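Local structure of probable FAD-dependent oxidoreductase PA4991 (Pseudomonas aeruginosa PAO1, 5EZ7) at residues I10-G15 against L20-R25; E176-L181 against E211-E216; D193-R198 against A373-P378; L217-P222 against G337-G342. The protein binds one FAD per monomer and probably acts as an oxidoreductase on a substrate that is still unknown. All coordinates share one frame; numbering follows the deposited sequence.

Interaction 1: I10-G15 against L20-R25; sequences ILIVGG and LWLNAR. With FAD (flavin-adenine dinucleotide), chain B.
The touching pairs I12-L22 and G15-L20 belong to the first strand, turn and helix of the Rossmann-type FAD-binding fold. Strand 10-13 runs through the glycine-rich turn G14, G16, G19 into helix 17-28, and strand 33-37 completes the beta-alpha-beta unit. The helix packs L22 on I12 of the strand: I12 CD1 lies 3.7 Å from L22 CD2, the two side chains crossing at a slant. L22 has CG anti to its backbone N (chi1 171°), and its CB points at the strand. Both residues also touch V203 of the neighbouring strand 201-204. At the turn, L20 CD1 sits 3.7 Å from the carbonyl O of G15.

The cofactor lies on the other side of the strand end. V13 CG1 comes 3.6 Å from FAD C2A, at the adenine. G14 has a positive phi (112°), and its bare CA is 3.3 Å from the ribose oxygen O4B of FAD. The G15 amide is hydrogen-bonded to E37, which also holds the FAD through OE1. N23 lies beside I12; its OD1 is hydrogen-bonded to T33 OG1 and its ND2 to S171 OG.

No hydrogen bond joins strand and helix. Van der Waals packing, chiefly I12 on L22, joins them across the contact, while the bare glycine backbone lets the adenosine ribose come close.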
# COMPACT_ATOMS: atom_id res chain seq x y z
N ILE A 10 19.20 -2.81 -10.86
CA ILE A 10 18.08 -1.86 -10.68
C ILE A 10 18.17 -1.22 -9.31
O ILE A 10 18.34 -1.91 -8.30
CB ILE A 10 16.69 -2.49 -10.99
CG1 ILE A 10 16.59 -2.83 -12.49
CG2 ILE A 10 15.56 -1.49 -10.79
CD1 ILE A 10 16.94 -4.24 -12.73
N LEU A 11 18.13 0.10 -9.31
CA LEU A 11 18.14 0.92 -8.12
C LEU A 11 16.71 1.47 -7.89
O LEU A 11 16.21 2.16 -8.76
CB LEU A 11 19.13 2.04 -8.37
CG LEU A 11 19.31 3.19 -7.40
CD1 LEU A 11 19.55 2.75 -5.96
CD2 LEU A 11 20.47 4.05 -7.95
N ILE A 12 16.04 1.10 -6.80
CA ILE A 12 14.65 1.48 -6.52
C ILE A 12 14.69 2.59 -5.44
O ILE A 12 15.46 2.47 -4.48
CB ILE A 12 13.83 0.30 -5.94
CG1 ILE A 12 14.04 -1.02 -6.65
CG2 ILE A 12 12.32 0.58 -5.89
CD1 ILE A 12 13.77 -0.98 -8.09
N VAL A 13 13.89 3.65 -5.59
CA VAL A 13 13.80 4.72 -4.57
C VAL A 13 12.39 4.67 -4.01
O VAL A 13 11.40 4.89 -4.73
CB VAL A 13 14.13 6.12 -5.13
CG1 VAL A 13 14.03 7.20 -4.04
CG2 VAL A 13 15.52 6.15 -5.74
N GLY A 14 12.29 4.33 -2.74
CA GLY A 14 11.04 4.25 -2.05
C GLY A 14 10.66 2.84 -1.68
O GLY A 14 10.43 2.04 -2.54
N GLY A 15 10.58 2.58 -0.37
CA GLY A 15 10.21 1.28 0.21
C GLY A 15 8.82 1.23 0.84
O GLY A 15 8.66 0.84 1.99
N LEU A 20 8.88 -2.38 -2.64
CA LEU A 20 9.28 -3.59 -1.96
C LEU A 20 8.83 -4.81 -2.75
O LEU A 20 9.51 -5.80 -2.78
CB LEU A 20 8.72 -3.62 -0.54
CG LEU A 20 9.44 -2.85 0.57
CD1 LEU A 20 8.59 -2.84 1.86
CD2 LEU A 20 10.81 -3.45 0.89
N TRP A 21 7.66 -4.72 -3.36
CA TRP A 21 7.12 -5.84 -4.09
C TRP A 21 7.95 -6.00 -5.30
O TRP A 21 8.45 -7.06 -5.56
CB TRP A 21 5.64 -5.64 -4.47
CG TRP A 21 5.04 -6.84 -5.10
CD1 TRP A 21 5.27 -7.30 -6.34
CD2 TRP A 21 4.13 -7.76 -4.48
NE1 TRP A 21 4.56 -8.47 -6.55
CE2 TRP A 21 3.83 -8.74 -5.43
CE3 TRP A 21 3.53 -7.84 -3.21
CZ2 TRP A 21 2.97 -9.81 -5.16
CZ3 TRP A 21 2.67 -8.88 -2.95
CH2 TRP A 21 2.38 -9.85 -3.92
N LEU A 22 8.15 -4.91 -6.04
CA LEU A 22 9.03 -4.92 -7.22
C LEU A 22 10.41 -5.42 -6.87
O LEU A 22 10.98 -6.21 -7.60
CB LEU A 22 9.18 -3.52 -7.80
CG LEU A 22 10.24 -3.31 -8.92
CD1 LEU A 22 9.87 -4.10 -10.17
CD2 LEU A 22 10.40 -1.81 -9.23
N ASN A 23 10.95 -4.94 -5.77
CA ASN A 23 12.29 -5.40 -5.38
C ASN A 23 12.31 -6.92 -5.21
O ASN A 23 13.22 -7.59 -5.65
CB ASN A 23 12.72 -4.71 -4.09
CG ASN A 23 14.19 -4.93 -3.74
OD1 ASN A 23 15.06 -4.77 -4.60
ND2 ASN A 23 14.47 -5.25 -2.48
N ALA A 24 11.28 -7.46 -4.58
CA ALA A 24 11.24 -8.87 -4.33
C ALA A 24 11.14 -9.69 -5.63
O ALA A 24 11.81 -10.70 -5.78
CB ALA A 24 10.09 -9.17 -3.39
N ARG A 25 10.29 -9.26 -6.55
CA ARG A 25 10.20 -9.83 -7.88
C ARG A 25 11.54 -9.85 -8.65
O ARG A 25 11.92 -10.88 -9.25
CB ARG A 25 9.13 -9.08 -8.69
CG ARG A 25 7.69 -9.42 -8.27
CD ARG A 25 7.12 -10.68 -8.96
NE ARG A 25 7.02 -10.40 -10.40
CZ ARG A 25 6.06 -9.67 -10.98
NH1 ARG A 25 4.99 -9.17 -10.31
NH2 ARG A 25 6.14 -9.45 -12.28
PA FAD B . 4.04 4.64 -0.25
O1A FAD B . 3.50 3.55 0.61
O2A FAD B . 3.67 6.08 0.00
O5B FAD B . 5.62 4.49 -0.24
C5B FAD B . 6.48 5.48 -0.75
C4B FAD B . 7.78 5.33 0.02
O4B FAD B . 8.78 6.18 -0.58
C3B FAD B . 7.61 5.74 1.48
O3B FAD B . 8.02 4.68 2.36
C2B FAD B . 8.50 6.97 1.61
O2B FAD B . 9.12 7.13 2.88
C1B FAD B . 9.51 6.77 0.48
N9A FAD B . 10.09 8.02 -0.01
C8A FAD B . 9.44 9.17 -0.26
N7A FAD B . 10.30 10.11 -0.69
C5A FAD B . 11.52 9.56 -0.72
C6A FAD B . 12.86 10.03 -1.08
N6A FAD B . 13.02 11.30 -1.50
N1A FAD B . 13.89 9.17 -0.99
C2A FAD B . 13.71 7.91 -0.57
N3A FAD B . 12.50 7.41 -0.22
C4A FAD B . 11.39 8.18 -0.28
N1 FAD B . -5.22 0.23 -1.57
C2 FAD B . -5.81 -0.98 -1.59
O2 FAD B . -5.57 -1.75 -2.56
N3 FAD B . -6.64 -1.40 -0.62
C4 FAD B . -6.95 -0.64 0.43
O4 FAD B . -7.71 -1.06 1.32
C4X FAD B . -6.35 0.69 0.53
N5 FAD B . -6.62 1.51 1.56
C5X FAD B . -6.06 2.72 1.65
C6 FAD B . -6.35 3.52 2.75
C7 FAD B . -5.79 4.78 2.88
C7M FAD B . -6.12 5.61 4.08
C8 FAD B . -4.84 5.26 1.85
C8M FAD B . -4.18 6.62 1.94
C9 FAD B . -4.56 4.47 0.75
C9A FAD B . -5.13 3.21 0.60
N10 FAD B . -4.84 2.36 -0.51
C10 FAD B . -5.43 1.09 -0.56
C1' FAD B . -3.92 2.76 -1.56
C2' FAD B . -2.53 2.32 -1.15
O2' FAD B . -2.27 2.63 0.23
C3' FAD B . -1.47 2.96 -2.05
O3' FAD B . -1.91 2.85 -3.42
C4' FAD B . -0.13 2.26 -1.89
O4' FAD B . 0.13 1.90 -0.53
C5' FAD B . 1.01 3.14 -2.36
O5' FAD B . 2.23 2.38 -2.34
P FAD B . 3.61 3.12 -2.68
O1P FAD B . 4.74 2.20 -2.29
O2P FAD B . 3.48 3.60 -4.08
O3P FAD B . 3.55 4.43 -1.77

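Interaction 2: E176-L181 against E211-E216; sequences ERIEPL and EALLRE. With FAD (flavin-adenine dinucleotide), chain B.
I178 and L213 meet beside the adenine of FAD, where a strand of the small four-stranded sheet faces a helix of the Rossmann-type domain. Strand 178-181 and helix 211-216 pass 9.1 Å apart at their axes, with their directions 41° from parallel.

The apolar part is small. I178 CD1 and L213 CD2 are 4.2 Å apart. The CB of I178 points at the helix. L213 starts off to one side, but its CG stands anti to the carbonyl carbon (chi1 -73°) and its end comes nearer the strand. Both side chains also touch V13 of strand 10-13.

The cofactor contacts involve the same two residues. I178 CD1 lies 3.8 Å from FAD N1A. L213 CG lies 3.8 Å from the exocyclic FAD N6A. These are van der Waals contacts, and they line the adenine end of the pocket with hydrocarbon.

Toward the surface, P180 packs its ring against the last helical turn, with CG 3.9 Å from the carbonyl O of E216.

Charged groups pair within each segment and not across the contact. R177 NE gives a hydrogen bond of 3.0 Å to E179 OE2, as part of a salt bridge. It meets the oxygen from well above the carboxylate plane. E216 has its chain bent at chi2 (-53°), and its OE2 lies 3.6 Å from the carbonyl O of I178; this is mere proximity of two oxygens, with no hydrogen bond between them.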
# COMPACT_ATOMS: atom_id res chain seq x y z
N GLU A 176 18.97 9.50 2.81
CA GLU A 176 18.15 10.68 2.97
C GLU A 176 18.25 11.61 1.78
O GLU A 176 17.24 12.08 1.28
CB GLU A 176 18.53 11.42 4.26
CG GLU A 176 17.90 10.82 5.52
CD GLU A 176 18.14 11.64 6.78
OE1 GLU A 176 18.87 12.67 6.72
OE2 GLU A 176 17.60 11.25 7.86
N ARG A 177 19.45 11.89 1.32
CA ARG A 177 19.67 12.92 0.33
C ARG A 177 20.14 12.32 -1.01
O ARG A 177 21.18 11.66 -1.06
CB ARG A 177 20.70 13.88 0.89
CG ARG A 177 20.85 15.16 0.10
CD ARG A 177 22.13 15.88 0.55
NE ARG A 177 22.92 16.36 -0.58
CZ ARG A 177 23.97 17.17 -0.48
NH1 ARG A 177 24.40 17.62 0.72
NH2 ARG A 177 24.62 17.56 -1.58
N ILE A 178 19.39 12.59 -2.07
CA ILE A 178 19.65 12.00 -3.39
C ILE A 178 19.97 12.99 -4.50
O ILE A 178 19.20 13.93 -4.72
CB ILE A 178 18.47 11.13 -3.84
CG1 ILE A 178 18.36 9.93 -2.92
CG2 ILE A 178 18.68 10.67 -5.27
CD1 ILE A 178 17.07 9.17 -3.01
N GLU A 179 21.07 12.77 -5.20
CA GLU A 179 21.40 13.56 -6.39
C GLU A 179 21.52 12.66 -7.63
O GLU A 179 21.82 11.48 -7.49
CB GLU A 179 22.71 14.33 -6.22
CG GLU A 179 22.70 15.40 -5.14
CD GLU A 179 23.42 14.96 -3.87
OE1 GLU A 179 24.67 15.05 -3.84
OE2 GLU A 179 22.73 14.52 -2.91
N PRO A 180 21.32 13.22 -8.82
CA PRO A 180 21.55 12.41 -10.02
C PRO A 180 23.04 12.17 -10.30
O PRO A 180 23.88 12.98 -10.00
CB PRO A 180 20.91 13.24 -11.14
CG PRO A 180 20.83 14.65 -10.63
CD PRO A 180 20.97 14.62 -9.14
N LEU A 181 23.33 11.02 -10.86
CA LEU A 181 24.66 10.66 -11.28
C LEU A 181 24.54 10.56 -12.78
O LEU A 181 23.85 9.67 -13.28
CB LEU A 181 24.99 9.33 -10.64
CG LEU A 181 26.35 8.75 -10.75
CD1 LEU A 181 27.34 9.72 -10.12
CD2 LEU A 181 26.33 7.40 -10.03
N GLU A 211 7.15 13.38 -6.71
CA GLU A 211 7.12 14.73 -7.28
C GLU A 211 8.49 15.49 -7.15
O GLU A 211 9.08 15.91 -8.15
CB GLU A 211 5.98 15.53 -6.65
CG GLU A 211 5.70 16.89 -7.30
CD GLU A 211 4.47 17.55 -6.69
OE1 GLU A 211 3.52 17.84 -7.43
OE2 GLU A 211 4.45 17.76 -5.46
N ALA A 212 8.98 15.63 -5.92
CA ALA A 212 10.29 16.29 -5.61
C ALA A 212 11.51 15.55 -6.17
O ALA A 212 12.50 16.17 -6.55
CB ALA A 212 10.43 16.47 -4.09
N LEU A 213 11.47 14.23 -6.20
CA LEU A 213 12.52 13.47 -6.92
C LEU A 213 12.55 13.78 -8.43
O LEU A 213 13.64 13.90 -9.01
CB LEU A 213 12.35 11.99 -6.72
CG LEU A 213 12.74 11.50 -5.32
CD1 LEU A 213 12.15 10.12 -5.08
CD2 LEU A 213 14.24 11.48 -5.18
N LEU A 214 11.38 13.86 -9.06
CA LEU A 214 11.34 14.27 -10.45
C LEU A 214 11.94 15.66 -10.62
O LEU A 214 12.76 15.84 -11.51
CB LEU A 214 9.93 14.17 -11.03
CG LEU A 214 9.44 12.73 -11.18
CD1 LEU A 214 7.96 12.77 -11.50
CD2 LEU A 214 10.17 11.94 -12.26
N ARG A 215 11.62 16.61 -9.74
CA ARG A 215 12.19 17.97 -9.85
C ARG A 215 13.70 17.96 -9.69
O ARG A 215 14.39 18.64 -10.43
CB ARG A 215 11.58 18.95 -8.86
CG ARG A 215 10.47 19.79 -9.47
CD ARG A 215 9.64 20.50 -8.40
NE ARG A 215 8.19 20.39 -8.66
CZ ARG A 215 7.23 20.33 -7.72
NH1 ARG A 215 7.49 20.31 -6.40
NH2 ARG A 215 5.96 20.26 -8.13
N GLU A 216 14.18 17.17 -8.74
CA GLU A 216 15.62 16.91 -8.55
C GLU A 216 16.37 16.42 -9.82
O GLU A 216 17.54 16.75 -10.03
CB GLU A 216 15.84 15.91 -7.40
CG GLU A 216 16.18 16.56 -6.06
CD GLU A 216 17.37 17.51 -6.18
OE1 GLU A 216 17.12 18.75 -6.13
OE2 GLU A 216 18.53 17.03 -6.38
PA FAD B . 4.04 4.64 -0.25
O1A FAD B . 3.50 3.55 0.61
O2A FAD B . 3.67 6.08 0.00
O5B FAD B . 5.62 4.49 -0.24
C5B FAD B . 6.48 5.48 -0.75
C4B FAD B . 7.78 5.33 0.02
O4B FAD B . 8.78 6.18 -0.58
C3B FAD B . 7.61 5.74 1.48
O3B FAD B . 8.02 4.68 2.36
C2B FAD B . 8.50 6.97 1.61
O2B FAD B . 9.12 7.13 2.88
C1B FAD B . 9.51 6.77 0.48
N9A FAD B . 10.09 8.02 -0.01
C8A FAD B . 9.44 9.17 -0.26
N7A FAD B . 10.30 10.11 -0.69
C5A FAD B . 11.52 9.56 -0.72
C6A FAD B . 12.86 10.03 -1.08
N6A FAD B . 13.02 11.30 -1.50
N1A FAD B . 13.89 9.17 -0.99
C2A FAD B . 13.71 7.91 -0.57
N3A FAD B . 12.50 7.41 -0.22
C4A FAD B . 11.39 8.18 -0.28
N1 FAD B . -5.22 0.23 -1.57
C2 FAD B . -5.81 -0.98 -1.59
O2 FAD B . -5.57 -1.75 -2.56
N3 FAD B . -6.64 -1.40 -0.62
C4 FAD B . -6.95 -0.64 0.43
O4 FAD B . -7.71 -1.06 1.32
C4X FAD B . -6.35 0.69 0.53
N5 FAD B . -6.62 1.51 1.56
C5X FAD B . -6.06 2.72 1.65
C6 FAD B . -6.35 3.52 2.75
C7 FAD B . -5.79 4.78 2.88
C7M FAD B . -6.12 5.61 4.08
C8 FAD B . -4.84 5.26 1.85
C8M FAD B . -4.18 6.62 1.94
C9 FAD B . -4.56 4.47 0.75
C9A FAD B . -5.13 3.21 0.60
N10 FAD B . -4.84 2.36 -0.51
C10 FAD B . -5.43 1.09 -0.56
C1' FAD B . -3.92 2.76 -1.56
C2' FAD B . -2.53 2.32 -1.15
O2' FAD B . -2.27 2.63 0.23
C3' FAD B . -1.47 2.96 -2.05
O3' FAD B . -1.91 2.85 -3.42
C4' FAD B . -0.13 2.26 -1.89
O4' FAD B . 0.13 1.90 -0.53
C5' FAD B . 1.01 3.14 -2.36
O5' FAD B . 2.23 2.38 -2.34
P FAD B . 3.61 3.12 -2.68
O1P FAD B . 4.74 2.20 -2.29
O2P FAD B . 3.48 3.60 -4.08
O3P FAD B . 3.55 4.43 -1.77

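Interaction 3: D193-R198 against A373-P378; sequences DGREIR and ALPQLP
R195 reaches from strand 195-198 to L377, P375 and P378 in the loop between helix 350-364 and helix 386-389. Its CB points toward that loop. CG stands anti to the backbone N (chi1 -172°), and CD carries the chain onward in an extended line. CB, CG and CD have no close partner in the loop. The chain then bends at chi3 (-61°), which sets NE so that the guanidinium comes alongside the loop. The nearest contacts are left to CZ, NH1 and NH2.

CZ lies 3.8 Å from L377 CD2. The same methyl is 3.9 Å from R195 NH2. It sits 3.7 Å above the guanidinium plane, shifted toward the rim, so it covers one face. The CB of L377 does not aim at the strand, yet the end of its side chain comes nearer. The two prolines approach at a slant and from farther off: P375 CG is 4.5 Å from R195 NH1, and P378 CD is 4.4 Å from R195 NH2.

No hydrogen bond crosses the contact. R195 NH1 is instead hydrogen-bonded to the carbonyl O of Q4, near the N terminus, which ties down the group that L377 packs on.

The arrangement is apolar packing over an arginine face at the protein surface. It joins strand 195-198, next to the outermost strand 6-7 of the four-stranded mixed sheet, to the loop after helix 350-364.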
# COMPACT_ATOMS: atom_id res chain seq x y z
N ASP A 193 23.54 10.24 -0.15
CA ASP A 193 24.39 10.68 0.96
C ASP A 193 25.84 10.64 0.56
O ASP A 193 26.68 10.12 1.30
CB ASP A 193 24.13 9.83 2.21
CG ASP A 193 22.65 9.79 2.61
OD1 ASP A 193 21.90 10.76 2.35
OD2 ASP A 193 22.20 8.78 3.17
N GLY A 194 26.14 11.16 -0.62
CA GLY A 194 27.52 11.19 -1.14
C GLY A 194 28.08 9.87 -1.64
O GLY A 194 29.25 9.79 -1.93
N ARG A 195 27.24 8.83 -1.72
CA ARG A 195 27.64 7.50 -2.20
C ARG A 195 27.17 7.26 -3.63
O ARG A 195 25.99 7.33 -3.93
CB ARG A 195 27.05 6.40 -1.32
CG ARG A 195 27.61 5.05 -1.69
CD ARG A 195 26.79 3.93 -1.10
NE ARG A 195 26.74 3.97 0.35
CZ ARG A 195 27.51 3.28 1.20
NH1 ARG A 195 28.49 2.47 0.80
NH2 ARG A 195 27.31 3.44 2.49
N GLU A 196 28.10 6.90 -4.50
CA GLU A 196 27.78 6.77 -5.91
C GLU A 196 27.32 5.34 -6.13
O GLU A 196 27.93 4.41 -5.62
CB GLU A 196 28.91 7.30 -6.80
CG GLU A 196 29.91 6.32 -7.36
CD GLU A 196 31.15 7.04 -7.93
OE1 GLU A 196 30.99 7.83 -8.90
OE2 GLU A 196 32.27 6.85 -7.38
N ILE A 197 26.16 5.19 -6.76
CA ILE A 197 25.51 3.90 -6.99
C ILE A 197 25.12 3.79 -8.46
O ILE A 197 24.19 4.43 -8.88
CB ILE A 197 24.22 3.77 -6.17
CG1 ILE A 197 24.53 3.97 -4.67
CG2 ILE A 197 23.54 2.41 -6.45
CD1 ILE A 197 23.34 3.78 -3.75
N ARG A 198 25.80 2.94 -9.19
CA ARG A 198 25.58 2.84 -10.63
C ARG A 198 24.54 1.77 -10.91
O ARG A 198 24.53 0.74 -10.24
CB ARG A 198 26.90 2.52 -11.35
CG ARG A 198 27.91 3.66 -11.23
CD ARG A 198 29.20 3.50 -12.06
NE ARG A 198 29.39 4.70 -12.88
CZ ARG A 198 29.75 5.90 -12.40
NH1 ARG A 198 30.01 6.09 -11.10
NH2 ARG A 198 29.85 6.94 -13.23
N ALA A 373 29.62 -8.03 -4.37
CA ALA A 373 28.66 -8.12 -3.27
C ALA A 373 28.49 -6.77 -2.57
O ALA A 373 29.41 -5.95 -2.51
CB ALA A 373 29.12 -9.18 -2.27
N LEU A 374 27.29 -6.51 -2.09
CA LEU A 374 27.05 -5.26 -1.35
C LEU A 374 27.78 -5.34 -0.01
O LEU A 374 27.81 -6.42 0.58
CB LEU A 374 25.55 -5.05 -1.13
CG LEU A 374 24.78 -4.84 -2.45
CD1 LEU A 374 23.27 -5.00 -2.29
CD2 LEU A 374 25.12 -3.50 -3.09
N PRO A 375 28.36 -4.21 0.47
CA PRO A 375 28.90 -4.20 1.85
C PRO A 375 27.75 -4.14 2.85
O PRO A 375 26.60 -4.29 2.47
CB PRO A 375 29.72 -2.90 1.89
CG PRO A 375 28.99 -1.99 0.96
CD PRO A 375 28.51 -2.88 -0.17
N GLN A 376 28.07 -3.94 4.12
CA GLN A 376 27.07 -3.60 5.11
C GLN A 376 26.61 -2.18 4.84
O GLN A 376 27.42 -1.29 4.53
CB GLN A 376 27.60 -3.69 6.55
CG GLN A 376 28.09 -5.08 7.01
CD GLN A 376 26.97 -6.05 7.38
OE1 GLN A 376 26.83 -6.45 8.54
NE2 GLN A 376 26.17 -6.44 6.38
N LEU A 377 25.31 -1.98 4.94
CA LEU A 377 24.67 -0.71 4.64
C LEU A 377 23.77 -0.31 5.79
O LEU A 377 23.23 -1.19 6.43
CB LEU A 377 23.85 -0.83 3.35
CG LEU A 377 24.69 -1.15 2.10
CD1 LEU A 377 23.80 -1.44 0.91
CD2 LEU A 377 25.66 -0.04 1.74
N PRO A 378 23.64 1.00 6.08
CA PRO A 378 22.65 1.42 7.06
C PRO A 378 21.22 1.06 6.56
O PRO A 378 20.93 1.13 5.37
CB PRO A 378 22.87 2.93 7.18
CG PRO A 378 23.66 3.35 5.99
CD PRO A 378 24.45 2.14 5.59

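Interaction 4: L217-P222 against G337-G342; sequences LGLEQP and GRLLVG
L339 holds CG anti to its backbone N (chi1 -179°), while L217 and L219 each turn CG anti to the carbonyl carbon (chi1 -61° and -58°). These torsions point the leucine ends at one another. L339 CD2 lies 3.6 Å from L219 CD1, and the two side chains meet tip to tip. The same methyl is 4.0 Å from L217 CD1, also tip to tip. The end of L339 is therefore shared by two leucines of the loop.

A second pair forms farther along. V341 puts CG1 between its backbone N and its carbonyl carbon, which turns CG1 to the proline ring of P222. CG1 lies 3.7 Å from P222 CD and also touches CG of that ring. A cis peptide bond precedes P222, and its CB points at the strand.

The segment 217-222 follows helix 210-216. A Schellman motif ends that helix, with G218 at the positive-phi position: L219 N bonds back to L214 O and G218 N to R215 O. L217 and L219 thus flank the glycine that turns the chain, and both have CB directed at strand 339-342.

That strand belongs to the six-stranded sheet of the Rossmann-type domain, between strands 201-204 and 332-336. L204 and L214 touch both L339 and V341 and continue the apolar layer.

No hydrogen bond spans the two segments. Branched methyls and a proline ring make the whole contact, so it probably rests mainly on burial of hydrocarbon: L339, V341 and P222 are buried, L217 and L219 partly exposed.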
# COMPACT_ATOMS: atom_id res chain seq x y z
N LEU A 217 15.69 15.63 -10.64
CA LEU A 217 16.19 15.23 -11.95
C LEU A 217 15.88 16.24 -13.08
O LEU A 217 16.12 15.93 -14.23
CB LEU A 217 15.58 13.88 -12.30
CG LEU A 217 15.97 12.81 -11.28
CD1 LEU A 217 14.94 11.71 -11.16
CD2 LEU A 217 17.30 12.23 -11.69
N GLY A 218 15.41 17.44 -12.74
CA GLY A 218 14.96 18.41 -13.73
C GLY A 218 13.74 18.05 -14.56
O GLY A 218 13.60 18.55 -15.65
N LEU A 219 12.86 17.19 -14.05
CA LEU A 219 11.65 16.78 -14.75
C LEU A 219 10.37 17.25 -14.07
O LEU A 219 10.31 17.42 -12.87
CB LEU A 219 11.59 15.26 -14.86
CG LEU A 219 12.78 14.61 -15.57
CD1 LEU A 219 12.63 13.10 -15.47
CD2 LEU A 219 12.86 15.09 -17.02
N GLU A 220 9.34 17.45 -14.88
CA GLU A 220 8.02 17.84 -14.41
C GLU A 220 6.90 16.86 -14.82
O GLU A 220 5.77 16.92 -14.30
CB GLU A 220 7.74 19.24 -14.94
CG GLU A 220 8.79 20.25 -14.47
CD GLU A 220 8.33 21.69 -14.61
OE1 GLU A 220 7.19 22.00 -14.20
OE2 GLU A 220 9.12 22.53 -15.11
N GLN A 221 7.19 15.99 -15.79
CA GLN A 221 6.37 14.83 -16.12
C GLN A 221 6.99 13.57 -15.58
O GLN A 221 8.21 13.49 -15.44
CB GLN A 221 6.20 14.72 -17.64
CG GLN A 221 5.40 15.87 -18.21
CD GLN A 221 4.18 16.16 -17.35
OE1 GLN A 221 3.97 17.29 -16.93
NE2 GLN A 221 3.39 15.14 -17.06
N PRO A 222 6.17 12.58 -15.23
CA PRO A 222 4.69 12.69 -15.09
C PRO A 222 4.22 13.48 -13.86
O PRO A 222 4.81 13.35 -12.79
CB PRO A 222 4.26 11.25 -14.94
CG PRO A 222 5.45 10.57 -14.28
CD PRO A 222 6.69 11.30 -14.73
N GLY A 337 14.44 8.04 -20.65
CA GLY A 337 15.75 7.45 -20.69
C GLY A 337 15.77 6.22 -19.79
O GLY A 337 14.92 5.35 -19.91
N ARG A 338 16.70 6.19 -18.84
CA ARG A 338 16.86 5.04 -17.95
C ARG A 338 16.05 5.16 -16.65
O ARG A 338 16.25 4.38 -15.72
CB ARG A 338 18.34 4.87 -17.63
CG ARG A 338 19.21 5.30 -18.78
CD ARG A 338 20.40 4.46 -18.99
NE ARG A 338 21.17 4.26 -17.79
CZ ARG A 338 22.28 3.53 -17.76
NH1 ARG A 338 22.71 2.99 -18.91
NH2 ARG A 338 22.95 3.34 -16.62
N LEU A 339 15.17 6.16 -16.60
CA LEU A 339 14.39 6.46 -15.43
C LEU A 339 13.01 5.90 -15.64
O LEU A 339 12.40 6.07 -16.71
CB LEU A 339 14.30 7.94 -15.19
CG LEU A 339 13.49 8.31 -13.95
CD1 LEU A 339 14.30 8.07 -12.68
CD2 LEU A 339 13.06 9.77 -14.06
N LEU A 340 12.54 5.19 -14.62
CA LEU A 340 11.20 4.62 -14.61
C LEU A 340 10.58 5.16 -13.37
O LEU A 340 11.23 5.27 -12.38
CB LEU A 340 11.25 3.09 -14.57
CG LEU A 340 11.70 2.43 -15.89
CD1 LEU A 340 12.24 1.04 -15.65
CD2 LEU A 340 10.58 2.33 -16.91
N VAL A 341 9.31 5.50 -13.42
CA VAL A 341 8.67 6.18 -12.32
C VAL A 341 7.17 5.91 -12.31
O VAL A 341 6.49 5.96 -13.38
CB VAL A 341 8.91 7.71 -12.42
CG1 VAL A 341 8.54 8.27 -13.82
CG2 VAL A 341 8.16 8.47 -11.33
N GLY A 342 6.62 5.68 -11.13
CA GLY A 342 5.20 5.52 -11.07
C GLY A 342 4.58 5.31 -9.74
O GLY A 342 5.21 5.49 -8.70

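From the N terminus, interaction 1 closes first, a short loop of four residues within the first beta-alpha-beta unit. Interaction 2 opens much later and closes over strands 186-192, 195-198 and 201-204. Interaction 3 opens inside that loop and ends far along the chain, so the two cross; backbone N atoms of E176 and R177 also reach D193. Interaction 4 follows interaction 2 directly and is nested inside the loop of interaction 3. Interactions 1 and 2 meet at V13 beside the FAD adenine. Interactions 2 and 4 share the end of helix 210-216. Together they tie the six-stranded sheet, the four-stranded sheet and loop 373-378.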